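Local coordinates for cysteine synthase (Fusobacterium nucleatum subsp. nucleatum strain ATCC 25586, PDB 5XEN), which probably catalyses the formation of L-cysteine and acetate from O-acetyl-L-serine and hydrogen sulfide, using pyridoxal 5'-phosphate as cofactor, at residues R43-R48 and K154-T159; V68-T73 and K136-Y141; P203-S208 and I244-D249. All coordinates share one frame; numbering follows the deposited sequence.

Contact 1 of 3, residues R43-R48 and K154-T159; sequences RSTKDR and KAHYET. With SER (serine), chain N.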
loop_
_atom_site.group_PDB
_atom_site.type_symbol
_atom_site.label_atom_id
_atom_site.label_comp_id
_atom_site.label_asym_id
_atom_site.label_seq_id
_atom_site.Cartn_x
_atom_site.Cartn_y
_atom_site.Cartn_z
ATOM N N ARG B 43 -4.834 -0.405 3.579
ATOM C CA ARG B 43 -4.516 0.870 2.932
ATOM C C ARG B 43 -5.292 2.080 3.462
ATOM O O ARG B 43 -5.289 3.138 2.830
ATOM C CB ARG B 43 -4.649 0.793 1.410
ATOM C CG ARG B 43 -3.805 -0.312 0.796
ATOM C CD ARG B 43 -2.349 -0.013 0.953
ATOM N NE ARG B 43 -1.541 -1.086 0.366
ATOM C CZ ARG B 43 -0.587 -1.751 0.995
ATOM N NH1 ARG B 43 -0.282 -1.455 2.261
ATOM N NH2 ARG B 43 0.110 -2.657 0.343
ATOM N N SER B 44 -5.866 1.945 4.649
ATOM C CA SER B 44 -6.475 3.096 5.351
ATOM C C SER B 44 -6.461 2.905 6.839
ATOM O O SER B 44 -6.254 1.770 7.346
ATOM C CB SER B 44 -7.885 3.398 4.888
ATOM O OG SER B 44 -8.879 2.691 5.614
ATOM N N THR B 45 -6.693 4.020 7.536
ATOM C CA THR B 45 -6.830 4.012 8.981
ATOM C C THR B 45 -8.008 3.148 9.455
ATOM O O THR B 45 -8.018 2.715 10.590
ATOM C CB THR B 45 -6.968 5.451 9.571
ATOM O OG1 THR B 45 -6.471 5.464 10.909
ATOM C CG2 THR B 45 -8.401 5.951 9.561
ATOM N N LYS B 46 -8.970 2.889 8.576
ATOM C CA LYS B 46 -10.187 2.188 8.991
ATOM C C LYS B 46 -9.924 0.746 9.346
ATOM O O LYS B 46 -10.765 0.118 9.985
ATOM C CB LYS B 46 -11.259 2.219 7.906
ATOM C CG LYS B 46 -11.598 3.578 7.357
ATOM C CD LYS B 46 -12.159 4.503 8.401
ATOM C CE LYS B 46 -12.282 5.895 7.822
ATOM N NZ LYS B 46 -10.941 6.350 7.443
ATOM N N ASP B 47 -8.770 0.204 8.947
ATOM C CA ASP B 47 -8.341 -1.136 9.424
ATOM C C ASP B 47 -8.416 -1.187 10.963
ATOM O O ASP B 47 -8.790 -2.220 11.561
ATOM C CB ASP B 47 -6.897 -1.436 9.073
ATOM C CG ASP B 47 -6.667 -1.836 7.632
ATOM O OD1 ASP B 47 -7.611 -1.729 6.810
ATOM O OD2 ASP B 47 -5.497 -2.213 7.309
ATOM N N ARG B 48 -8.046 -0.074 11.610
ATOM C CA ARG B 48 -8.047 -0.021 13.057
ATOM C C ARG B 48 -9.446 -0.141 13.675
ATOM O O ARG B 48 -9.642 -0.843 14.671
ATOM C CB ARG B 48 -7.436 1.283 13.526
ATOM C CG ARG B 48 -5.994 1.493 13.130
ATOM C CD ARG B 48 -5.549 2.852 13.648
ATOM N NE ARG B 48 -4.257 3.254 13.188
ATOM C CZ ARG B 48 -3.099 3.086 13.848
ATOM N NH1 ARG B 48 -3.071 2.470 15.024
ATOM N NH2 ARG B 48 -1.967 3.503 13.304
ATOM N N LYS B 154 -12.546 4.861 19.982
ATOM C CA LYS B 154 -11.715 4.172 20.960
ATOM C C LYS B 154 -10.498 3.507 20.356
ATOM O O LYS B 154 -9.450 3.437 21.009
ATOM C CB LYS B 154 -12.527 3.107 21.740
ATOM C CG LYS B 154 -11.818 2.625 22.996
ATOM C CD LYS B 154 -12.651 1.631 23.821
ATOM C CE LYS B 154 -13.949 2.246 24.346
ATOM N NZ LYS B 154 -13.689 3.404 25.241
ATOM N N ALA B 155 -10.636 2.967 19.136
ATOM C CA ALA B 155 -9.499 2.360 18.468
ATOM C C ALA B 155 -8.369 3.377 18.333
ATOM O O ALA B 155 -7.209 3.062 18.584
ATOM C CB ALA B 155 -9.875 1.790 17.091
ATOM N N HIS B 156 -8.720 4.596 17.918
ATOM C CA HIS B 156 -7.722 5.674 17.725
ATOM C C HIS B 156 -7.161 6.233 19.036
ATOM O O HIS B 156 -5.975 6.596 19.142
ATOM C CB HIS B 156 -8.367 6.787 16.898
ATOM C CG HIS B 156 -8.746 6.361 15.500
ATOM N ND1 HIS B 156 -7.815 6.077 14.569
ATOM C CD2 HIS B 156 -9.981 6.139 14.908
ATOM C CE1 HIS B 156 -8.421 5.709 13.423
ATOM N NE2 HIS B 156 -9.750 5.755 13.614
ATOM N N TYR B 157 -8.023 6.312 20.042
ATOM C CA TYR B 157 -7.627 6.661 21.392
ATOM C C TYR B 157 -6.551 5.717 21.919
ATOM O O TYR B 157 -5.556 6.143 22.519
ATOM C CB TYR B 157 -8.863 6.625 22.265
ATOM C CG TYR B 157 -8.666 6.907 23.746
ATOM C CD1 TYR B 157 -8.728 8.203 24.232
ATOM C CD2 TYR B 157 -8.489 5.868 24.652
ATOM C CE1 TYR B 157 -8.614 8.448 25.594
ATOM C CE2 TYR B 157 -8.353 6.099 26.012
ATOM C CZ TYR B 157 -8.439 7.383 26.479
ATOM O OH TYR B 157 -8.279 7.606 27.825
ATOM N N GLU B 158 -6.737 4.434 21.657
ATOM C CA GLU B 158 -5.839 3.397 22.157
ATOM C C GLU B 158 -4.572 3.172 21.365
ATOM O O GLU B 158 -3.545 2.797 21.948
ATOM C CB GLU B 158 -6.595 2.065 22.226
ATOM C CG GLU B 158 -7.585 2.063 23.373
ATOM C CD GLU B 158 -8.410 0.783 23.485
ATOM O OE1 GLU B 158 -8.247 -0.125 22.638
ATOM O OE2 GLU B 158 -9.245 0.710 24.408
ATOM N N THR B 159 -4.602 3.388 20.049
ATOM C CA THR B 159 -3.454 3.006 19.223
ATOM C C THR B 159 -2.897 4.223 18.451
ATOM O O THR B 159 -1.774 4.662 18.728
ATOM C CB THR B 159 -3.765 1.797 18.279
ATOM O OG1 THR B 159 -4.846 2.121 17.399
ATOM C CG2 THR B 159 -4.071 0.531 19.086
HETATM N N SER N . -14.757 7.447 5.772
HETATM C CA SER N . -15.602 6.456 6.419
HETATM C C SER N . -15.822 5.168 5.565
HETATM O O SER N . -16.960 4.603 5.551
HETATM C CB SER N . -16.926 7.038 6.689
HETATM O OG SER N . -17.607 7.008 5.446
HETATM O OXT SER N . -14.778 4.635 5.166
#
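R48 leaves its helix with CG anti to the carbonyl carbon (chi1 -62°) and runs extended from CG to NE, which carries its guanidinium past T159 of helix 151-167. T159 has OG1 between its backbone N and carbonyl carbon (chi1 60°); this turn sets the hydroxyl over A155 O, one helical turn earlier. The two side chains run antiparallel alongside one another, and the hydroxyl comes in at the rim of the guanidinium, close to level with it. R48 NH1 meets T159 OG1 at 3.0 Å in a weak bond, bent to 136° at the hydrogen. T159 OG1 also donates to A155 O at 2.8 Å, from above the carbonyl plane. T159 N reaches A155 O from the opposite face, so this oxygen holds two bonds where the helix widens into a pi-type turn. The stronger partners of R48 are E37 and E163, each in a salt bridge.

H156 lies on the cofactor side, its side chain about 5 Å from the pyridoxal phosphate and beside S184, a cofactor-binding residue. T45 OG1 lies in the plane of the ring, 3.2 Å from H156 CE1. R48 CD approaches the ring obliquely, 4.0 Å from H156 ND1. A155 CB packs on R48 O at 3.6 Å.

K46, the lysine predicted to carry pyridoxal 5'-phosphate, follows T45 and touches the cofactor. S44 OG accepts from K46 N as a cap. K46 CE lies 3.6 Å from the N of the bound serine. T160 bonds H156 ND1. E37 takes bonds from T45 OG1 and R48 NE, ties them together and probably offsets the arginine charge.

Contact 2 of 3, residues V68-T73 and K136-Y141; sequences VIIEAT and KNEKKY. With SER (serine), chain N.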
loop_
_atom_site.group_PDB
_atom_site.type_symbol
_atom_site.label_atom_id
_atom_site.label_comp_id
_atom_site.label_asym_id
_atom_site.label_seq_id
_atom_site.Cartn_x
_atom_site.Cartn_y
_atom_site.Cartn_z
ATOM N N VAL B 68 -23.723 -12.675 9.410
ATOM C CA VAL B 68 -23.391 -11.834 8.287
ATOM C C VAL B 68 -23.136 -10.428 8.822
ATOM O O VAL B 68 -23.952 -9.852 9.529
ATOM C CB VAL B 68 -24.514 -11.824 7.248
ATOM C CG1 VAL B 68 -24.235 -10.869 6.081
ATOM C CG2 VAL B 68 -24.657 -13.267 6.719
ATOM N N ILE B 69 -21.933 -9.922 8.560
ATOM C CA ILE B 69 -21.604 -8.546 8.937
ATOM C C ILE B 69 -22.114 -7.626 7.832
ATOM O O ILE B 69 -21.898 -7.897 6.644
ATOM C CB ILE B 69 -20.120 -8.408 9.172
ATOM C CG1 ILE B 69 -19.759 -9.436 10.254
ATOM C CG2 ILE B 69 -19.779 -6.961 9.593
ATOM C CD1 ILE B 69 -18.313 -9.575 10.575
ATOM N N ILE B 70 -22.801 -6.557 8.224
ATOM C CA ILE B 70 -23.377 -5.626 7.277
ATOM C C ILE B 70 -23.063 -4.188 7.740
ATOM O O ILE B 70 -23.270 -3.866 8.897
ATOM C CB ILE B 70 -24.900 -5.757 7.169
ATOM C CG1 ILE B 70 -25.351 -7.203 6.919
ATOM C CG2 ILE B 70 -25.364 -4.932 5.961
ATOM C CD1 ILE B 70 -26.844 -7.383 7.130
ATOM N N GLU B 71 -22.567 -3.351 6.832
ATOM C CA GLU B 71 -22.126 -1.999 7.192
ATOM C C GLU B 71 -22.345 -1.037 6.033
ATOM O O GLU B 71 -22.200 -1.429 4.861
ATOM C CB GLU B 71 -20.670 -2.008 7.645
ATOM C CG GLU B 71 -20.096 -0.677 8.127
ATOM C CD GLU B 71 -20.628 -0.195 9.493
ATOM O OE1 GLU B 71 -21.693 -0.682 9.948
ATOM O OE2 GLU B 71 -19.971 0.684 10.100
ATOM N N ALA B 72 -22.769 0.180 6.355
ATOM C CA ALA B 72 -22.829 1.276 5.387
ATOM C C ALA B 72 -21.505 2.046 5.465
ATOM O O ALA B 72 -21.043 2.358 6.556
ATOM C CB ALA B 72 -24.021 2.193 5.693
ATOM N N THR B 73 -20.911 2.372 4.320
ATOM C CA THR B 73 -19.564 2.918 4.279
ATOM C C THR B 73 -19.388 3.738 2.997
ATOM O O THR B 73 -20.027 3.435 1.967
ATOM C CB THR B 73 -18.496 1.795 4.324
ATOM O OG1 THR B 73 -17.182 2.326 4.152
ATOM C CG2 THR B 73 -18.702 0.784 3.222
ATOM N N LYS B 136 -33.720 -7.252 6.799
ATOM C CA LYS B 136 -34.939 -8.065 6.754
ATOM C C LYS B 136 -34.729 -9.437 6.104
ATOM O O LYS B 136 -35.450 -10.371 6.414
ATOM C CB LYS B 136 -36.074 -7.323 6.040
ATOM C CG LYS B 136 -36.613 -6.144 6.829
ATOM C CD LYS B 136 -37.719 -5.413 6.069
ATOM C CE LYS B 136 -38.208 -4.191 6.839
ATOM N NZ LYS B 136 -38.897 -3.207 5.949
ATOM N N ASN B 137 -33.740 -9.549 5.228
ATOM C CA ASN B 137 -33.396 -10.820 4.603
ATOM C C ASN B 137 -32.248 -11.591 5.243
ATOM O O ASN B 137 -31.876 -12.660 4.739
ATOM C CB ASN B 137 -33.192 -10.664 3.096
ATOM C CG ASN B 137 -34.456 -10.993 2.327
ATOM O OD1 ASN B 137 -35.290 -10.126 2.107
ATOM N ND2 ASN B 137 -34.621 -12.270 1.954
ATOM N N GLU B 138 -31.717 -11.108 6.366
ATOM C CA GLU B 138 -30.628 -11.826 7.037
ATOM C C GLU B 138 -31.127 -12.404 8.338
ATOM O O GLU B 138 -31.621 -11.684 9.209
ATOM C CB GLU B 138 -29.438 -10.931 7.358
ATOM C CG GLU B 138 -28.754 -10.362 6.151
ATOM C CD GLU B 138 -28.173 -11.387 5.213
ATOM O OE1 GLU B 138 -27.782 -12.481 5.676
ATOM O OE2 GLU B 138 -28.106 -11.092 4.002
ATOM N N LYS B 139 -30.954 -13.701 8.489
ATOM C CA LYS B 139 -31.364 -14.406 9.706
ATOM C C LYS B 139 -30.495 -14.038 10.898
ATOM O O LYS B 139 -30.949 -14.066 12.044
ATOM C CB LYS B 139 -31.389 -15.928 9.455
ATOM C CG LYS B 139 -30.028 -16.610 9.396
ATOM C CD LYS B 139 -30.176 -18.096 9.149
ATOM C CE LYS B 139 -28.876 -18.723 8.703
ATOM N NZ LYS B 139 -27.801 -18.552 9.717
ATOM N N LYS B 140 -29.231 -13.706 10.646
ATOM C CA LYS B 140 -28.318 -13.433 11.728
ATOM C C LYS B 140 -27.272 -12.450 11.233
ATOM O O LYS B 140 -26.582 -12.720 10.261
ATOM C CB LYS B 140 -27.619 -14.707 12.148
ATOM C CG LYS B 140 -26.950 -14.533 13.489
ATOM C CD LYS B 140 -25.950 -15.628 13.806
ATOM C CE LYS B 140 -26.499 -17.028 13.686
ATOM N NZ LYS B 140 -25.484 -18.074 13.986
ATOM N N TYR B 141 -27.204 -11.299 11.875
ATOM C CA TYR B 141 -26.323 -10.243 11.383
ATOM C C TYR B 141 -25.761 -9.430 12.541
ATOM O O TYR B 141 -26.224 -9.508 13.685
ATOM C CB TYR B 141 -27.084 -9.353 10.406
ATOM C CG TYR B 141 -28.260 -8.644 11.002
ATOM C CD1 TYR B 141 -28.083 -7.519 11.805
ATOM C CD2 TYR B 141 -29.550 -9.100 10.799
ATOM C CE1 TYR B 141 -29.156 -6.874 12.386
ATOM C CE2 TYR B 141 -30.638 -8.453 11.355
ATOM C CZ TYR B 141 -30.431 -7.337 12.140
ATOM O OH TYR B 141 -31.476 -6.680 12.699
HETATM N N SER N . -14.757 7.447 5.772
HETATM C CA SER N . -15.602 6.456 6.419
HETATM C C SER N . -15.822 5.168 5.565
HETATM O O SER N . -16.960 4.603 5.551
HETATM C CB SER N . -16.926 7.038 6.689
HETATM O OG SER N . -17.607 7.008 5.446
HETATM O OXT SER N . -14.778 4.635 5.166
#
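V68 and Y141 form a parallel bridge, with their CA atoms 4.5 Å apart, where strand 68-72 begins beside the short strand 141-142. V68 N donates to K140 O at 3.0 Å. The bond is nearly straight, 172° at the hydrogen. V68 O meets Y141 CA at 3.0 Å in a CA-H...O contact.

The side chain of E138 reaches the start of the strand from the loop that follows helix 123-135. Its chain bends at chi2 (-61°). The side chain crosses that of V68 at about a right angle and brings OE1 to it. E138 OE1 comes to 3.4 Å from V68 CG2. The other oxygen, OE2, is in a salt bridge with K93 of the neighbouring strand. The aliphatic part of E138 is used as well: its CG packs on I70 CD1 at 3.7 Å.

This edge belongs to the parallel four-stranded sheet of the smaller domain in the fold type II pyridoxal-phosphate enzymes. Strand 68-72 lies inside that sheet, between 91-97 and 141-142. The chain reaches the last strand through helix 123-135, whose L131 also touches I70.

I70 CD1 touches both E138 CG and Y141 CB, 3.8 Å from the latter. It comes to the tyrosine ring obliquely. Y141 has CG between its backbone N and carbonyl carbon (chi1 62°). This swings the ring off V68 toward K135, while CB stays in the contact. K140 points its amine back to D64 and D66 in salt bridges. Just past the strand, T73 OG1 lies 2.7 Å from the O of the bound serine; S74, T77 and Q146 hydrogen-bond the ligand.

Contact 3 of 3, residues P203-S208 and I244-D249; sequences PVEPAS and ILVCED. With CA (calcium ion), chain Q.
E205 and V246 run alongside each other in the same direction, with E205 CG 3.9 Å from V246 CG1. They occupy one face of a parallel strand pair, 203-206 with 245-247. This pair closes one edge of the larger mixed sheet and is joined by a beta-alpha-beta connection through helix 211-214. V204 and L245 occupy the other face, where both touch I176 of strand 174-178 and A277 of helix 269-284.

E205 has CG between its backbone N and carbonyl carbon (chi1 72°) and is extended beyond it. This takes the carboxylate obliquely past I244, whose CG2 packs against OE2. Both carboxylate oxygens are held by helix 211-214, OE1 by L212 N and OE2 by S213 OG. Two residues earlier, P203 CG meets I244 CD1 at 3.8 Å, the two side chains crossing at a slant. Farther on, A207 CB packs against V246 CB and the CG of E248.

Four backbone bonds tie the strands. L245 N gives to P203 O, and E205 N gives to L245 O. C247 N gives to E205 O. A207 N gives to C247 O at 2.9 Å, where the strands end. Water 1 then joins S208 N, C247 O and D249 OD1. Water 2 joins S208 OG to D249 N at the start of helix 249-263.

E248, at the N-cap of that helix, extends its chain outward. D250 binds the same calcium ion, and E248 OE1 lies 2.3 Å from the metal.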
loop_
_atom_site.group_PDB
_atom_site.type_symbol
_atom_site.label_atom_id
_atom_site.label_comp_id
_atom_site.label_asym_id
_atom_site.label_seq_id
_atom_site.Cartn_x
_atom_site.Cartn_y
_atom_site.Cartn_z
ATOM N N PRO B 203 -10.290 19.536 13.411
ATOM C CA PRO B 203 -10.858 18.758 12.340
ATOM C C PRO B 203 -10.920 19.575 11.044
ATOM O O PRO B 203 -10.996 20.827 11.075
ATOM C CB PRO B 203 -12.242 18.450 12.852
ATOM C CG PRO B 203 -12.615 19.715 13.581
ATOM C CD PRO B 203 -11.339 20.187 14.212
ATOM N N VAL B 204 -10.930 18.856 9.930
ATOM C CA VAL B 204 -11.141 19.425 8.619
ATOM C C VAL B 204 -12.411 18.892 7.995
ATOM O O VAL B 204 -12.717 17.684 8.112
ATOM C CB VAL B 204 -9.952 19.128 7.675
ATOM C CG1 VAL B 204 -10.033 20.061 6.445
ATOM C CG2 VAL B 204 -8.630 19.296 8.405
ATOM N N GLU B 205 -13.141 19.773 7.315
ATOM C CA GLU B 205 -14.295 19.377 6.530
ATOM C C GLU B 205 -14.250 20.004 5.137
ATOM O O GLU B 205 -13.487 20.947 4.918
ATOM C CB GLU B 205 -15.606 19.734 7.285
ATOM C CG GLU B 205 -15.918 21.222 7.330
ATOM C CD GLU B 205 -17.207 21.581 8.090
ATOM O OE1 GLU B 205 -17.950 20.655 8.501
ATOM O OE2 GLU B 205 -17.471 22.794 8.254
ATOM N N PRO B 206 -15.075 19.516 4.210
ATOM C CA PRO B 206 -15.068 20.064 2.853
ATOM C C PRO B 206 -15.650 21.486 2.843
ATOM O O PRO B 206 -16.701 21.720 3.429
ATOM C CB PRO B 206 -15.946 19.072 2.055
ATOM C CG PRO B 206 -16.057 17.843 2.911
ATOM C CD PRO B 206 -15.972 18.343 4.313
ATOM N N ALA B 207 -14.968 22.420 2.180
ATOM C CA ALA B 207 -15.493 23.787 2.048
ATOM C C ALA B 207 -16.869 23.792 1.365
ATOM O O ALA B 207 -17.711 24.598 1.719
ATOM C CB ALA B 207 -14.523 24.702 1.311
ATOM N N SER B 208 -17.113 22.851 0.451
ATOM C CA SER B 208 -18.418 22.714 -0.195
ATOM C C SER B 208 -19.470 21.954 0.611
ATOM O O SER B 208 -20.579 21.811 0.143
ATOM C CB SER B 208 -18.278 21.990 -1.529
ATOM O OG SER B 208 -17.423 22.696 -2.402
ATOM N N ILE B 244 -12.678 24.914 13.263
ATOM C CA ILE B 244 -13.000 24.038 12.144
ATOM C C ILE B 244 -12.206 24.518 10.923
ATOM O O ILE B 244 -12.323 25.669 10.522
ATOM C CB ILE B 244 -14.470 24.081 11.781
ATOM C CG1 ILE B 244 -15.362 23.862 13.015
ATOM C CG2 ILE B 244 -14.755 22.978 10.777
ATOM C CD1 ILE B 244 -15.157 22.525 13.685
ATOM N N LEU B 245 -11.384 23.654 10.347
ATOM C CA LEU B 245 -10.683 23.993 9.116
ATOM C C LEU B 245 -11.382 23.405 7.899
ATOM O O LEU B 245 -12.143 22.431 8.014
ATOM C CB LEU B 245 -9.231 23.542 9.182
ATOM C CG LEU B 245 -8.460 23.898 10.449
ATOM C CD1 LEU B 245 -7.051 23.346 10.367
ATOM C CD2 LEU B 245 -8.483 25.408 10.725
ATOM N N VAL B 246 -11.174 24.022 6.733
ATOM C CA VAL B 246 -11.866 23.587 5.531
ATOM C C VAL B 246 -10.948 23.526 4.332
ATOM O O VAL B 246 -9.895 24.164 4.325
ATOM C CB VAL B 246 -13.099 24.476 5.176
ATOM C CG1 VAL B 246 -14.143 24.481 6.295
ATOM C CG2 VAL B 246 -12.674 25.905 4.835
ATOM N N CYS B 247 -11.381 22.791 3.299
ATOM C CA CYS B 247 -10.656 22.746 2.035
ATOM C C CYS B 247 -11.610 22.581 0.844
ATOM O O CYS B 247 -12.515 21.760 0.858
ATOM C CB CYS B 247 -9.626 21.610 2.085
ATOM S SG CYS B 247 -8.496 21.567 0.682
ATOM N N GLU B 248 -11.367 23.359 -0.209
ATOM C CA GLU B 248 -12.069 23.211 -1.484
ATOM C C GLU B 248 -11.654 21.960 -2.199
ATOM O O GLU B 248 -10.531 21.475 -2.009
ATOM C CB GLU B 248 -11.822 24.428 -2.387
ATOM C CG GLU B 248 -12.333 25.684 -1.777
ATOM C CD GLU B 248 -11.979 26.944 -2.585
ATOM O OE1 GLU B 248 -11.537 26.822 -3.755
ATOM O OE2 GLU B 248 -12.125 28.040 -2.021
ATOM N N ASP B 249 -12.547 21.455 -3.055
ATOM C CA ASP B 249 -12.304 20.234 -3.805
ATOM C C ASP B 249 -11.028 20.292 -4.637
ATOM O O ASP B 249 -10.158 19.409 -4.577
ATOM C CB ASP B 249 -13.470 19.922 -4.753
ATOM C CG ASP B 249 -14.756 19.551 -4.028
ATOM O OD1 ASP B 249 -14.723 19.336 -2.810
ATOM O OD2 ASP B 249 -15.809 19.512 -4.675
HETATM CA CA CA Q . -11.069 26.316 -5.995
HETATM O O HOH W 1 -14.883 21.120 -0.531
HETATM O O HOH W 2 -14.929 23.080 -3.233
HETATM O O HOH W 3 -12.969 25.711 -6.380
HETATM O O HOH W 4 -8.643 26.683 -5.940
#

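How the contacts relate
Contact 1 lies closest to the chain centre, about 8 Å from it, and contact 2 is on the surface, about 22 Å out. Their centres are about 23 Å apart. Contact 2 is nested in the loop that contact 1 closes, and strand 68-72 follows helix 46-59 in the chain. Both reach the bound serine, contact 1 through K46 and contact 2 through T73, so the ligand sits between them. Contact 3 comes later in the chain and belongs to the other sheet. Its centre is about 22 Å from that of contact 1 and about 33 Å from that of contact 2. The P203 side chain is still about 8 Å from the bound pyridoxal phosphate, while E248 binds calcium.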